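Local atomic coordinates of D-alanyl-D-alanine carboxypeptidase (Vibrio cholerae, PDB entry 5TR7), a protein that probably removes C-terminal D-alanyl residues from the sugar-peptide precursors of the bacterial cell wall, as a serine carboxypeptidase of the S11 family. Residues Met39-Ser42 / Tyr43-Gln47; Leu156-Ala159 / Leu160-Val164. All coordinates share one frame; numbering follows the deposited sequence.

In the fold
Each contact joins successive turns of one helix, interaction 2 ending just beyond it at Val164, so neither closes a loop. Following the chain, interaction 1 comes first, midway along helix 37-50, whose first turn carries Lys38 of the predicted SxxK motif. Interaction 2 follows more than a hundred residues later, in the second half of helix 150-163. The two are in series, neither nesting nor crossing, yet their helices touch in the folded chain, with the centres of the contacts about 9 Å apart. Met39 packs on Leu156, Ser42 on Leu160 and Tyr43 on Ala159, while the hydroxyl OH of Tyr43 and the carboxylate oxygen OD2 of Asp163 form a probable hydrogen bond of 2.6 Å.

Interaction 1 of 2, residues Met39-Ser42 / Tyr43-Gln47; sequences MMTS and YVIGQ
Tyr43 and Met40, one helical turn apart, make a Met-aromatic contact on helix 37-50, the buried helix of this beta-lactamase-like carboxypeptidase domain that carries Lys38, the predicted proton acceptor of a probable SxxK motif, in its first turn. Met40 SD stands 5.4 Å from the centroid of the Tyr43 ring, and its approach is oblique, 53° off the ring normal. Methionine suits the place because its chain can fold: the turn about CB-CG (chi2 60°) sets the sulfur beside the next turn, where SD also lies 4.3 Å from Tyr43 CB and 4.4 Å from Val44 CG2. The Met40 side chain also meets Leu156, Ala125 and Phe135, so a flexible, polarisable group fills the seam between three parts of the fold.

Ser42 is small enough to let Ile95 and Leu160 come close. Its OG is hydrogen-bonded to Tyr171 OH, which satisfies this buried hydroxyl. Its carbonyl oxygen, Ser42 O, accepts the backbone N of Gly46 at 2.9 Å, and Val44 N is bonded to Met40 O at 3.0 Å in the same helical pattern. On another side of the helix, Thr41 and Ile45 lie side by side and point the same way, Thr41 CG2 3.9 Å from Ile45 CD1.

Tyrosine offers both a broad apolar ring, met edge-to-face by Trp124, and a polar end for the helix interface. Besides its bond to Asp163, the hydroxyl is gripped by the next turn: Gln47 NE2, with Tyr43 OH in its amide plane, donates to that oxygen at 3.1 Å.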
ATOM      1  N   MET A  39      -0.390  -2.782  -1.161  1.00 55.12           N
ATOM      2  CA  MET A  39      -0.711  -3.034   0.246  1.00 49.60           C
ATOM      3  C   MET A  39      -1.298  -4.437   0.405  1.00 53.56           C
ATOM      4  O   MET A  39      -1.016  -5.144   1.413  1.00 43.49           O
ATOM      5  CB  MET A  39      -1.727  -2.026   0.776  1.00 50.71           C
ATOM      6  CG  MET A  39      -1.145  -0.602   0.957  1.00 54.86           C
ATOM      7  SD  MET A  39      -2.265   0.437   1.836  1.00 60.90           S
ATOM      8  CE  MET A  39      -3.761   0.498   0.937  1.00 64.57           C
ATOM      9  N   MET A  40      -2.091  -4.867  -0.579  1.00 48.40           N
ATOM     10  CA  MET A  40      -2.721  -6.198  -0.442  1.00 49.63           C
ATOM     11  C   MET A  40      -1.637  -7.252  -0.641  1.00 51.75           C
ATOM     12  O   MET A  40      -1.599  -8.266   0.029  1.00 56.20           O
ATOM     13  CB  MET A  40      -3.909  -6.406  -1.389  1.00 52.74           C
ATOM     14  CG  MET A  40      -4.479  -7.849  -1.252  1.00 57.17           C
ATOM     15  SD  MET A  40      -5.085  -8.288   0.426  1.00 58.95           S
ATOM     16  CE  MET A  40      -6.530  -7.219   0.187  1.00 61.98           C
ATOM     17  N   THR A  41      -0.726  -6.986  -1.558  1.00 54.79           N
ATOM     18  CA  THR A  41       0.369  -7.922  -1.831  1.00 54.83           C
ATOM     19  C   THR A  41       1.230  -8.104  -0.590  1.00 50.46           C
ATOM     20  O   THR A  41       1.555  -9.241  -0.188  1.00 52.72           O
ATOM     21  CB  THR A  41       1.186  -7.422  -3.023  1.00 56.40           C
ATOM     22  OG1 THR A  41       0.362  -7.495  -4.203  1.00 57.21           O
ATOM     23  CG2 THR A  41       2.437  -8.248  -3.240  1.00 51.88           C
ATOM     24  N   SER A  42       1.563  -6.995   0.051  1.00 53.01           N
ATOM     25  CA  SER A  42       2.399  -7.064   1.255  1.00 49.15           C
ATOM     26  C   SER A  42       1.593  -7.707   2.394  1.00 58.33           C
ATOM     27  O   SER A  42       2.188  -8.298   3.290  1.00 47.78           O
ATOM     28  CB  SER A  42       2.919  -5.720   1.687  1.00 48.79           C
ATOM     29  OG  SER A  42       1.916  -5.042   2.410  1.00 62.74           O
ATOM     30  N   TYR A  43       0.265  -7.565   2.380  1.00 60.94           N
ATOM     31  CA  TYR A  43      -0.551  -8.152   3.432  1.00 53.01           C
ATOM     32  C   TYR A  43      -0.433  -9.668   3.325  1.00 57.05           C
ATOM     33  O   TYR A  43      -0.167 -10.355   4.328  1.00 53.04           O
ATOM     34  CB  TYR A  43      -2.027  -7.677   3.388  1.00 53.20           C
ATOM     35  CG  TYR A  43      -2.870  -8.255   4.530  1.00 55.11           C
ATOM     36  CD1 TYR A  43      -3.457  -9.490   4.403  1.00 48.73           C
ATOM     37  CD2 TYR A  43      -3.053  -7.570   5.744  1.00 49.86           C
ATOM     38  CE1 TYR A  43      -4.141 -10.069   5.460  1.00 54.11           C
ATOM     39  CE2 TYR A  43      -3.785  -8.135   6.791  1.00 52.38           C
ATOM     40  CZ  TYR A  43      -4.319  -9.387   6.658  1.00 50.98           C
ATOM     41  OH  TYR A  43      -5.013  -9.949   7.683  1.00 55.98           O
ATOM     42  N   VAL A  44      -0.636 -10.208   2.123  1.00 57.63           N
ATOM     43  CA  VAL A  44      -0.523 -11.658   1.920  1.00 55.08           C
ATOM     44  C   VAL A  44       0.884 -12.153   2.274  1.00 54.31           C
ATOM     45  O   VAL A  44       1.059 -13.143   2.992  1.00 53.98           O
ATOM     46  CB  VAL A  44      -0.871 -12.067   0.462  1.00 57.00           C
ATOM     47  CG1 VAL A  44      -0.740 -13.578   0.276  1.00 55.87           C
ATOM     48  CG2 VAL A  44      -2.296 -11.643   0.115  1.00 56.37           C
ATOM     49  N   ILE A  45       1.901 -11.422   1.812  1.00 55.41           N
ATOM     50  CA  ILE A  45       3.295 -11.781   2.158  1.00 54.15           C
ATOM     51  C   ILE A  45       3.481 -11.809   3.701  1.00 52.40           C
ATOM     52  O   ILE A  45       4.081 -12.697   4.254  1.00 51.47           O
ATOM     53  CB  ILE A  45       4.272 -10.808   1.511  1.00 54.29           C
ATOM     54  CG1 ILE A  45       4.257 -10.998  -0.008  1.00 52.24           C
ATOM     55  CG2 ILE A  45       5.683 -10.955   2.069  1.00 52.64           C
ATOM     56  CD1 ILE A  45       4.963  -9.822  -0.727  1.00 51.52           C
ATOM     57  N   GLY A  46       2.902 -10.855   4.392  1.00 51.95           N
ATOM     58  CA  GLY A  46       3.017 -10.754   5.864  1.00 50.05           C
ATOM     59  C   GLY A  46       2.385 -11.971   6.527  1.00 52.68           C
ATOM     60  O   GLY A  46       2.958 -12.571   7.454  1.00 51.37           O
ATOM     61  N   GLN A  47       1.236 -12.382   6.018  1.00 54.21           N
ATOM     62  CA  GLN A  47       0.627 -13.567   6.581  1.00 52.11           C
ATOM     63  C   GLN A  47       1.468 -14.796   6.353  1.00 51.50           C
ATOM     64  O   GLN A  47       1.629 -15.615   7.279  1.00 63.56           O
ATOM     65  CB  GLN A  47      -0.773 -13.746   6.055  1.00 53.67           C
ATOM     66  CG  GLN A  47      -1.782 -12.718   6.618  1.00 59.70           C
ATOM     67  CD  GLN A  47      -2.175 -13.002   8.037  1.00 58.43           C
ATOM     68  OE1 GLN A  47      -1.639 -13.897   8.636  1.00 61.19           O
ATOM     69  NE2 GLN A  47      -3.145 -12.277   8.564  1.00 60.29           N
TER

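Interaction 2 of 2, residues Leu156-Ala159 / Leu160-Val164; sequences LGQA and LIRDV
From Leu156 O to Leu160 N through Ala159 O to Asp163 N, four successive backbone bonds, each from a carbonyl to the amide four residues on, close the last turns of helix 150-163. The last of these four is short, Asp163 N to Ala159 O 2.7 Å. Ala159 is the residue most buried against the following turn, and its small methyl leaves room for Arg162 to fold back. The arginine starts with CG anti to the backbone N (chi1 -174°), then bends at chi2 and chi3 to lay one guanidinium face over Ala159, whose CA is 4.1 Å above the plane. There NH1 makes a salt bridge to Asp163, 2.8 Å from OD2 on its syn side but tilted out of the carboxylate plane, and a weak bond to OD1; OD2 also bonds Tyr43 OH. Gln158 crosses the arginine at an angle, OE1 3.8 Å from Arg162 NH2 and the two planes 48° apart, while its NE2 is bonded to Tyr16 O. Buried, apolar Leu160 packs on Ser42 of helix 37-50 and on Tyr171. The arrangement is a helix C-terminus bearing an Arg-Asp salt bridge, where Val164 becomes the N-cap of helix 165-168 in the beta-lactamase-like domain.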
ATOM      1  N   LEU A 156      -7.904  -2.042   4.603  1.00 51.52           N
ATOM      2  CA  LEU A 156      -6.676  -2.741   4.299  1.00 58.74           C
ATOM      3  C   LEU A 156      -5.494  -2.170   5.064  1.00 53.61           C
ATOM      4  O   LEU A 156      -4.649  -2.910   5.567  1.00 46.03           O
ATOM      5  CB  LEU A 156      -6.410  -2.769   2.796  1.00 54.70           C
ATOM      6  CG  LEU A 156      -5.174  -3.483   2.290  1.00 51.50           C
ATOM      7  CD1 LEU A 156      -5.206  -4.926   2.676  1.00 59.69           C
ATOM      8  CD2 LEU A 156      -5.031  -3.377   0.811  1.00 53.83           C
ATOM      9  N   GLY A 157      -5.420  -0.859   5.085  1.00 57.02           N
ATOM     10  CA  GLY A 157      -4.336  -0.182   5.830  1.00 54.67           C
ATOM     11  C   GLY A 157      -4.432  -0.576   7.309  1.00 51.90           C
ATOM     12  O   GLY A 157      -3.429  -0.878   7.948  1.00 51.12           O
ATOM     13  N   GLN A 158      -5.654  -0.523   7.859  1.00 46.37           N
ATOM     14  CA  GLN A 158      -5.902  -0.877   9.246  1.00 51.87           C
ATOM     15  C   GLN A 158      -5.467  -2.330   9.514  1.00 57.96           C
ATOM     16  O   GLN A 158      -4.828  -2.619  10.535  1.00 50.73           O
ATOM     17  CB  GLN A 158      -7.409  -0.725   9.571  1.00 50.73           C
ATOM     18  CG  GLN A 158      -7.824  -1.164  10.975  1.00 51.21           C
ATOM     19  CD  GLN A 158      -9.326  -1.240  11.185  1.00 55.82           C
ATOM     20  OE1 GLN A 158     -10.070  -1.734  10.368  1.00 57.34           O
ATOM     21  NE2 GLN A 158      -9.772  -0.650  12.259  1.00 55.41           N
ATOM     22  N   ALA A 159      -5.831  -3.232   8.607  1.00 55.94           N
ATOM     23  CA  ALA A 159      -5.469  -4.658   8.751  1.00 59.27           C
ATOM     24  C   ALA A 159      -3.978  -4.895   8.719  1.00 55.83           C
ATOM     25  O   ALA A 159      -3.491  -5.834   9.365  1.00 54.41           O
ATOM     26  CB  ALA A 159      -6.123  -5.482   7.646  1.00 58.66           C
ATOM     27  N   LEU A 160      -3.271  -4.093   7.926  1.00 49.78           N
ATOM     28  CA  LEU A 160      -1.824  -4.215   7.879  1.00 56.05           C
ATOM     29  C   LEU A 160      -1.217  -3.937   9.248  1.00 50.62           C
ATOM     30  O   LEU A 160      -0.350  -4.660   9.733  1.00 52.07           O
ATOM     31  CB  LEU A 160      -1.180  -3.248   6.876  1.00 49.59           C
ATOM     32  CG  LEU A 160      -1.109  -3.591   5.408  1.00 51.05           C
ATOM     33  CD1 LEU A 160      -0.770  -2.331   4.583  1.00 44.89           C
ATOM     34  CD2 LEU A 160      -0.168  -4.761   5.148  1.00 55.78           C
ATOM     35  N   ILE A 161      -1.628  -2.835   9.843  1.00 49.42           N
ATOM     36  CA  ILE A 161      -1.134  -2.459  11.181  1.00 42.61           C
ATOM     37  C   ILE A 161      -1.600  -3.445  12.207  1.00 48.23           C
ATOM     38  O   ILE A 161      -0.884  -3.857  13.083  1.00 48.61           O
ATOM     39  CB  ILE A 161      -1.731  -1.120  11.520  1.00 46.60           C
ATOM     40  CG1 ILE A 161      -1.238  -0.067  10.527  1.00 44.94           C
ATOM     41  CG2 ILE A 161      -1.484  -0.768  12.977  1.00 44.38           C
ATOM     42  CD1 ILE A 161      -2.000   1.255  10.616  1.00 53.70           C
ATOM     43  N   ARG A 162      -2.830  -3.889  12.076  1.00 51.06           N
ATOM     44  CA  ARG A 162      -3.387  -4.801  13.082  1.00 50.77           C
ATOM     45  C   ARG A 162      -2.930  -6.213  13.053  1.00 46.18           C
ATOM     46  O   ARG A 162      -2.760  -6.823  14.123  1.00 49.77           O
ATOM     47  CB  ARG A 162      -4.927  -4.851  12.892  1.00 50.87           C
ATOM     48  CG  ARG A 162      -5.707  -5.631  13.916  1.00 53.39           C
ATOM     49  CD  ARG A 162      -6.707  -6.499  13.158  1.00 64.53           C
ATOM     50  NE  ARG A 162      -7.736  -5.783  12.484  1.00 61.71           N
ATOM     51  CZ  ARG A 162      -8.395  -6.169  11.387  1.00 57.75           C
ATOM     52  NH1 ARG A 162      -8.107  -7.201  10.604  1.00 59.82           N
ATOM     53  NH2 ARG A 162      -9.337  -5.391  10.963  1.00 72.13           N
ATOM     54  N   ASP A 163      -2.841  -6.781  11.861  1.00 47.08           N
ATOM     55  CA  ASP A 163      -2.613  -8.272  11.733  1.00 49.40           C
ATOM     56  C   ASP A 163      -1.204  -8.634  11.363  1.00 48.73           C
ATOM     57  O   ASP A 163      -0.759  -9.700  11.734  1.00 46.35           O
ATOM     58  CB  ASP A 163      -3.524  -8.856  10.636  1.00 49.27           C
ATOM     59  CG  ASP A 163      -4.995  -8.563  10.831  1.00 43.91           C
ATOM     60  OD1 ASP A 163      -5.406  -8.456  11.972  1.00 54.36           O
ATOM     61  OD2 ASP A 163      -5.790  -8.630   9.839  1.00 54.22           O
ATOM     62  N   VAL A 164      -0.501  -7.757  10.624  1.00 44.37           N
ATOM     63  CA  VAL A 164       0.914  -8.028  10.211  1.00 49.14           C
ATOM     64  C   VAL A 164       1.899  -6.885  10.627  1.00 49.49           C
ATOM     65  O   VAL A 164       2.520  -6.218   9.772  1.00 44.59           O
ATOM     66  CB  VAL A 164       0.985  -8.375   8.740  1.00 47.19           C
ATOM     67  CG1 VAL A 164       0.265  -9.752   8.493  1.00 49.56           C
ATOM     68  CG2 VAL A 164       0.383  -7.290   7.884  1.00 43.70           C
TER